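Local atomic coordinates of amide synthase (Vibrio cholerae, PDB entry 1L5A), a protein that acts as a nonribosomal peptide synthetase condensation enzyme, an amide synthase of vibriobactin biosynthesis that probably joins acyl and amine partners through an amide bond. Residues T45-D50 against P66-I71; L85-I90 against E350-A355. All blocks are in the same frame, centred on the assembly; numbering follows the deposited sequence.

How the contacts relate
Both contacts belong to the half of the condensation domain built on the mixed sheet of strands 72-75, 107-114, 117-125, 22-30 and 348-356. Contact 1 sits by one outermost strand, where the loop leading into 72-75 passes helix 35-47. Contact 2 ties helix 82-94 to the other outermost strand, 348-356, which comes from late in the sequence and so links the two halves of the domain. The helices pack on opposite faces: Val46 of 35-47 on His108, with Ile71 of the loop on Val110; helix 82-94 on Gln109 and Tyr111. Contact 1 closes before contact 2 opens; their centres lie about 21 Å apart, their nearest atoms about 11 Å, without touching.

Contact 1: residues T45-D50 against P66-I71; sequences TVSEID and PFSPPI
Val46 and Pro69 make the apolar part of this contact, a single methyl group set against a proline ring. CG1 of Val46 stands anti to its backbone N (chi1 162°), which turns it to the incoming loop; it lies 3.6 Å from both CB and CG of Pro69. His108 of strand 107-114 touches both Val46 and Pro69, and Phe52 and Thr106 also pack on the proline, so the pair sits over a sheet strand. This is the layered alpha/beta build of the condensation domain: helix 35-47 covers one face of the mixed sheet, and residues 66-71 run past its last turn into outermost strand 72-75. At the end of that loop Ile71 reaches back to Leu42 and His43 of the same helix.

The polar part is looser. OG of Ser47 and OG of Ser68 face each other at 3.7 Å, too far for a hydrogen bond, and none joins the two segments. OG of Ser47 lies beside its own backbone N (chi1 -69°) and bonds to the carbonyl oxygen of His43, one turn back. Further on, Ile49 N bonds to Val46 O at 3.2 Å, while Glu48 turns to Arg140 and Asp50 to Arg53 in salt bridges.

Contact 2: residues L85-I90 against E350-A355; sequences LAWRQI and ELKVLA
Leu354 reaches from the strand to Trp87 and Ile90 on helix 82-94, packing a helix against the outermost strand of the mixed beta sheet in a layered alpha/beta fold. The strand comes from the C-terminal half of the sequence, 260 residues further on, and completes the sheet of the first half by pairing with strand 22-30. That pairing carries a classic beta bulge: Leu354 and Ala355 both bond through their backbones to Ala24. The axes of the two short segments come within 12.8 Å at 41°, so only side chains span the gap, and no hydrogen bond crosses it.

The bond to CB of Leu354 heads for the helix, and CB itself touches nothing on it. CG lies anti to the carbonyl carbon (chi1 -62°), and from there the two methyls divide the work. CD1 rests 3.7 Å from CG2 of Ile90, the two side chains meeting at about a right angle; its second neighbour is CZ3 of Trp87, at 4.1 Å. CD2 lies near the plane of the indole, at its edge, 3.8 Å from CZ3 of Trp87 and 4.0 Å from CH2 of the same ring. Leu354 also touches Tyr121, which packs against Ile90 too, so its side chain spans strand 22-30 to meet both helix and strand 117-125.

Trp87 leaves the helix to one side, yet its six-membered ring swings in toward the strand, and the side chain also touches Leu119 and Ser26. Ile90 lies one turn further along and presses on a face of the indole, CD1 set toward the rim. At the same CH2 corner, the aliphatic part of Lys352 makes an oblique approach, CD being 4.4 Å from CH2 of Trp87.

Contact 1: residues T45-D50 against P66-I71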
loop_
_atom_site.group_PDB
_atom_site.type_symbol
_atom_site.label_atom_id
_atom_site.label_comp_id
_atom_site.label_asym_id
_atom_site.label_seq_id
_atom_site.Cartn_x
_atom_site.Cartn_y
_atom_site.Cartn_z
ATOM N N THR A 45 8.134 -18.472 -25.567
ATOM C CA THR A 45 8.537 -17.292 -24.828
ATOM C C THR A 45 8.086 -15.988 -25.480
ATOM O O THR A 45 7.497 -15.125 -24.815
ATOM C CB THR A 45 10.038 -17.228 -24.664
ATOM O OG1 THR A 45 10.477 -18.385 -23.957
ATOM C CG2 THR A 45 10.412 -15.987 -23.880
ATOM N N VAL A 46 8.372 -15.858 -26.774
ATOM C CA VAL A 46 8.025 -14.673 -27.544
ATOM C C VAL A 46 6.515 -14.400 -27.598
ATOM O O VAL A 46 6.084 -13.246 -27.641
ATOM C CB VAL A 46 8.637 -14.784 -28.980
ATOM C CG1 VAL A 46 7.974 -13.846 -29.909
ATOM C CG2 VAL A 46 10.125 -14.448 -28.940
ATOM N N SER A 47 5.701 -15.443 -27.582
ATOM C CA SER A 47 4.245 -15.253 -27.615
ATOM C C SER A 47 3.744 -14.558 -26.386
ATOM O O SER A 47 2.783 -13.803 -26.441
ATOM C CB SER A 47 3.519 -16.578 -27.721
ATOM O OG SER A 47 3.768 -17.122 -29.002
ATOM N N GLU A 48 4.406 -14.815 -25.269
ATOM C CA GLU A 48 4.020 -14.221 -24.002
ATOM C C GLU A 48 4.363 -12.739 -23.848
ATOM O O GLU A 48 3.864 -12.093 -22.924
ATOM C CB GLU A 48 4.653 -15.009 -22.855
ATOM C CG GLU A 48 4.219 -16.480 -22.765
ATOM C CD GLU A 48 4.866 -17.193 -21.596
ATOM O OE1 GLU A 48 5.368 -16.499 -20.683
ATOM O OE2 GLU A 48 4.865 -18.440 -21.578
ATOM N N ILE A 49 5.199 -12.198 -24.740
ATOM C CA ILE A 49 5.616 -10.802 -24.634
ATOM C C ILE A 49 4.818 -9.901 -25.546
ATOM O O ILE A 49 5.173 -9.719 -26.700
ATOM C CB ILE A 49 7.116 -10.653 -24.975
ATOM C CG1 ILE A 49 7.922 -11.697 -24.206
ATOM C CG2 ILE A 49 7.618 -9.255 -24.594
ATOM C CD1 ILE A 49 9.418 -11.586 -24.428
ATOM N N ASP A 50 3.747 -9.319 -25.030
ATOM C CA ASP A 50 2.900 -8.459 -25.842
ATOM C C ASP A 50 3.603 -7.288 -26.513
ATOM O O ASP A 50 3.313 -6.953 -27.660
ATOM C CB ASP A 50 1.755 -7.911 -25.007
ATOM C CG ASP A 50 0.720 -8.955 -24.686
ATOM O OD1 ASP A 50 0.537 -9.867 -25.510
ATOM O OD2 ASP A 50 0.071 -8.853 -23.621
ATOM N N PRO A 66 -1.233 -8.265 -34.780
ATOM C CA PRO A 66 -1.907 -9.442 -34.218
ATOM C C PRO A 66 -1.115 -10.746 -34.155
ATOM O O PRO A 66 -1.545 -11.688 -33.507
ATOM C CB PRO A 66 -3.128 -9.574 -35.102
ATOM C CG PRO A 66 -2.548 -9.232 -36.444
ATOM C CD PRO A 66 -1.667 -8.014 -36.164
ATOM N N PHE A 67 0.045 -10.807 -34.795
ATOM C CA PHE A 67 0.810 -12.048 -34.791
ATOM C C PHE A 67 2.074 -11.928 -33.955
ATOM O O PHE A 67 2.622 -10.843 -33.805
ATOM C CB PHE A 67 1.165 -12.428 -36.237
ATOM C CG PHE A 67 -0.029 -12.521 -37.158
ATOM C CD1 PHE A 67 0.063 -12.097 -38.479
ATOM C CD2 PHE A 67 -1.247 -13.024 -36.704
ATOM C CE1 PHE A 67 -1.042 -12.168 -39.330
ATOM C CE2 PHE A 67 -2.346 -13.098 -37.539
ATOM C CZ PHE A 67 -2.250 -12.671 -38.853
ATOM N N SER A 68 2.546 -13.038 -33.401
ATOM C CA SER A 68 3.771 -12.974 -32.616
ATOM C C SER A 68 4.956 -12.918 -33.558
ATOM O O SER A 68 4.870 -13.296 -34.721
ATOM C CB SER A 68 3.907 -14.183 -31.669
ATOM O OG SER A 68 3.684 -15.432 -32.313
ATOM N N PRO A 69 6.085 -12.412 -33.073
ATOM C CA PRO A 69 7.300 -12.311 -33.885
ATOM C C PRO A 69 7.724 -13.658 -34.518
ATOM O O PRO A 69 7.689 -14.712 -33.869
ATOM C CB PRO A 69 8.334 -11.816 -32.870
ATOM C CG PRO A 69 7.519 -10.961 -31.958
ATOM C CD PRO A 69 6.273 -11.788 -31.751
ATOM N N PRO A 70 8.126 -13.634 -35.796
ATOM C CA PRO A 70 8.564 -14.864 -36.481
ATOM C C PRO A 70 9.877 -15.315 -35.854
ATOM O O PRO A 70 10.612 -14.509 -35.303
ATOM C CB PRO A 70 8.830 -14.420 -37.930
ATOM C CG PRO A 70 8.235 -13.037 -38.037
ATOM C CD PRO A 70 8.245 -12.448 -36.658
ATOM N N ILE A 71 10.174 -16.597 -35.952
ATOM C CA ILE A 71 11.432 -17.113 -35.461
ATOM C C ILE A 71 12.141 -17.677 -36.685
ATOM O O ILE A 71 11.734 -18.698 -37.221
ATOM C CB ILE A 71 11.242 -18.238 -34.467
ATOM C CG1 ILE A 71 10.609 -17.692 -33.189
ATOM C CG2 ILE A 71 12.583 -18.894 -34.188
ATOM C CD1 ILE A 71 10.472 -18.713 -32.110
#

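Contact 2: residues L85-I90 against E350-A355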
loop_
_atom_site.group_PDB
_atom_site.type_symbol
_atom_site.label_atom_id
_atom_site.label_comp_id
_atom_site.label_asym_id
_atom_site.label_seq_id
_atom_site.Cartn_x
_atom_site.Cartn_y
_atom_site.Cartn_z
ATOM N N LEU A 85 28.660 -17.955 -41.662
ATOM C CA LEU A 85 27.396 -17.741 -42.339
ATOM C C LEU A 85 26.386 -17.141 -41.351
ATOM O O LEU A 85 25.669 -16.189 -41.678
ATOM C CB LEU A 85 26.866 -19.061 -42.905
ATOM C CG LEU A 85 26.172 -18.957 -44.274
ATOM C CD1 LEU A 85 25.250 -17.711 -44.322
ATOM C CD2 LEU A 85 27.245 -18.884 -45.381
ATOM N N ALA A 86 26.340 -17.695 -40.140
ATOM C CA ALA A 86 25.419 -17.201 -39.132
ATOM C C ALA A 86 25.751 -15.742 -38.770
ATOM O O ALA A 86 24.867 -14.874 -38.809
ATOM C CB ALA A 86 25.465 -18.101 -37.889
ATOM N N TRP A 87 27.020 -15.463 -38.461
ATOM C CA TRP A 87 27.406 -14.097 -38.109
ATOM C C TRP A 87 27.233 -13.029 -39.188
ATOM O O TRP A 87 27.115 -11.855 -38.859
ATOM C CB TRP A 87 28.830 -14.062 -37.554
ATOM C CG TRP A 87 28.857 -14.586 -36.153
ATOM C CD1 TRP A 87 29.110 -15.869 -35.761
ATOM C CD2 TRP A 87 28.517 -13.865 -34.963
ATOM N NE1 TRP A 87 28.948 -15.995 -34.401
ATOM C CE2 TRP A 87 28.582 -14.781 -33.885
ATOM C CE3 TRP A 87 28.160 -12.535 -34.701
ATOM C CZ2 TRP A 87 28.305 -14.412 -32.566
ATOM C CZ3 TRP A 87 27.885 -12.171 -33.395
ATOM C CH2 TRP A 87 27.960 -13.109 -32.339
ATOM N N ARG A 88 27.207 -13.405 -40.462
ATOM C CA ARG A 88 27.012 -12.393 -41.496
ATOM C C ARG A 88 25.579 -11.916 -41.390
ATOM O O ARG A 88 25.287 -10.738 -41.588
ATOM C CB ARG A 88 27.196 -12.952 -42.915
ATOM C CG ARG A 88 28.592 -13.346 -43.295
ATOM C CD ARG A 88 28.589 -14.033 -44.652
ATOM N NE ARG A 88 29.932 -14.461 -45.032
ATOM C CZ ARG A 88 30.196 -15.303 -46.028
ATOM N NH1 ARG A 88 29.203 -15.813 -46.748
ATOM N NH2 ARG A 88 31.450 -15.644 -46.298
ATOM N N GLN A 89 24.676 -12.843 -41.094
ATOM C CA GLN A 89 23.269 -12.495 -41.005
ATOM C C GLN A 89 22.981 -11.760 -39.714
ATOM O O GLN A 89 22.072 -10.935 -39.654
ATOM C CB GLN A 89 22.400 -13.749 -41.121
ATOM C CG GLN A 89 22.543 -14.473 -42.461
ATOM C CD GLN A 89 21.589 -15.620 -42.585
ATOM O OE1 GLN A 89 20.419 -15.429 -42.906
ATOM N NE2 GLN A 89 22.072 -16.826 -42.309
ATOM N N ILE A 90 23.753 -12.048 -38.675
ATOM C CA ILE A 90 23.533 -11.345 -37.428
ATOM C C ILE A 90 23.961 -9.888 -37.621
ATOM O O ILE A 90 23.257 -8.958 -37.203
ATOM C CB ILE A 90 24.310 -11.999 -36.269
ATOM C CG1 ILE A 90 23.639 -13.328 -35.903
ATOM C CG2 ILE A 90 24.347 -11.061 -35.068
ATOM C CD1 ILE A 90 24.271 -14.081 -34.755
ATOM N N GLU A 350 27.178 -19.110 -23.492
ATOM C CA GLU A 350 28.069 -17.974 -23.636
ATOM C C GLU A 350 27.162 -16.849 -24.143
ATOM O O GLU A 350 26.618 -16.908 -25.253
ATOM C CB GLU A 350 29.187 -18.306 -24.638
ATOM C CG GLU A 350 30.047 -17.120 -25.086
ATOM C CD GLU A 350 31.051 -17.506 -26.179
ATOM O OE1 GLU A 350 32.017 -18.242 -25.867
ATOM O OE2 GLU A 350 30.865 -17.084 -27.349
ATOM N N LEU A 351 26.966 -15.838 -23.307
ATOM C CA LEU A 351 26.113 -14.714 -23.672
ATOM C C LEU A 351 26.964 -13.575 -24.203
ATOM O O LEU A 351 28.049 -13.308 -23.685
ATOM C CB LEU A 351 25.334 -14.258 -22.440
ATOM C CG LEU A 351 24.179 -13.269 -22.598
ATOM C CD1 LEU A 351 23.303 -13.326 -21.335
ATOM C CD2 LEU A 351 24.714 -11.874 -22.862
ATOM N N LYS A 352 26.502 -12.905 -25.247
ATOM C CA LYS A 352 27.284 -11.796 -25.772
ATOM C C LYS A 352 26.385 -10.607 -26.110
ATOM O O LYS A 352 25.427 -10.728 -26.890
ATOM C CB LYS A 352 28.088 -12.243 -27.001
ATOM C CG LYS A 352 29.270 -11.316 -27.356
ATOM C CD LYS A 352 29.932 -11.686 -28.721
ATOM C CE LYS A 352 31.022 -10.687 -29.162
ATOM N NZ LYS A 352 31.145 -10.653 -30.647
ATOM N N VAL A 353 26.680 -9.469 -25.484
ATOM C CA VAL A 353 25.938 -8.231 -25.708
ATOM C C VAL A 353 26.446 -7.645 -27.026
ATOM O O VAL A 353 27.595 -7.242 -27.113
ATOM C CB VAL A 353 26.190 -7.223 -24.556
ATOM C CG1 VAL A 353 25.482 -5.920 -24.842
ATOM C CG2 VAL A 353 25.710 -7.808 -23.224
ATOM N N LEU A 354 25.593 -7.621 -28.049
ATOM C CA LEU A 354 25.970 -7.131 -29.371
ATOM C C LEU A 354 25.603 -5.686 -29.589
ATOM O O LEU A 354 26.158 -5.026 -30.477
ATOM C CB LEU A 354 25.298 -7.962 -30.460
ATOM C CG LEU A 354 25.672 -9.434 -30.488
ATOM C CD1 LEU A 354 24.867 -10.140 -31.572
ATOM C CD2 LEU A 354 27.161 -9.563 -30.741
ATOM N N ALA A 355 24.646 -5.210 -28.797
ATOM C CA ALA A 355 24.186 -3.829 -28.860
ATOM C C ALA A 355 23.473 -3.500 -27.554
ATOM O O ALA A 355 22.801 -4.367 -26.968
ATOM C CB ALA A 355 23.238 -3.646 -30.039
#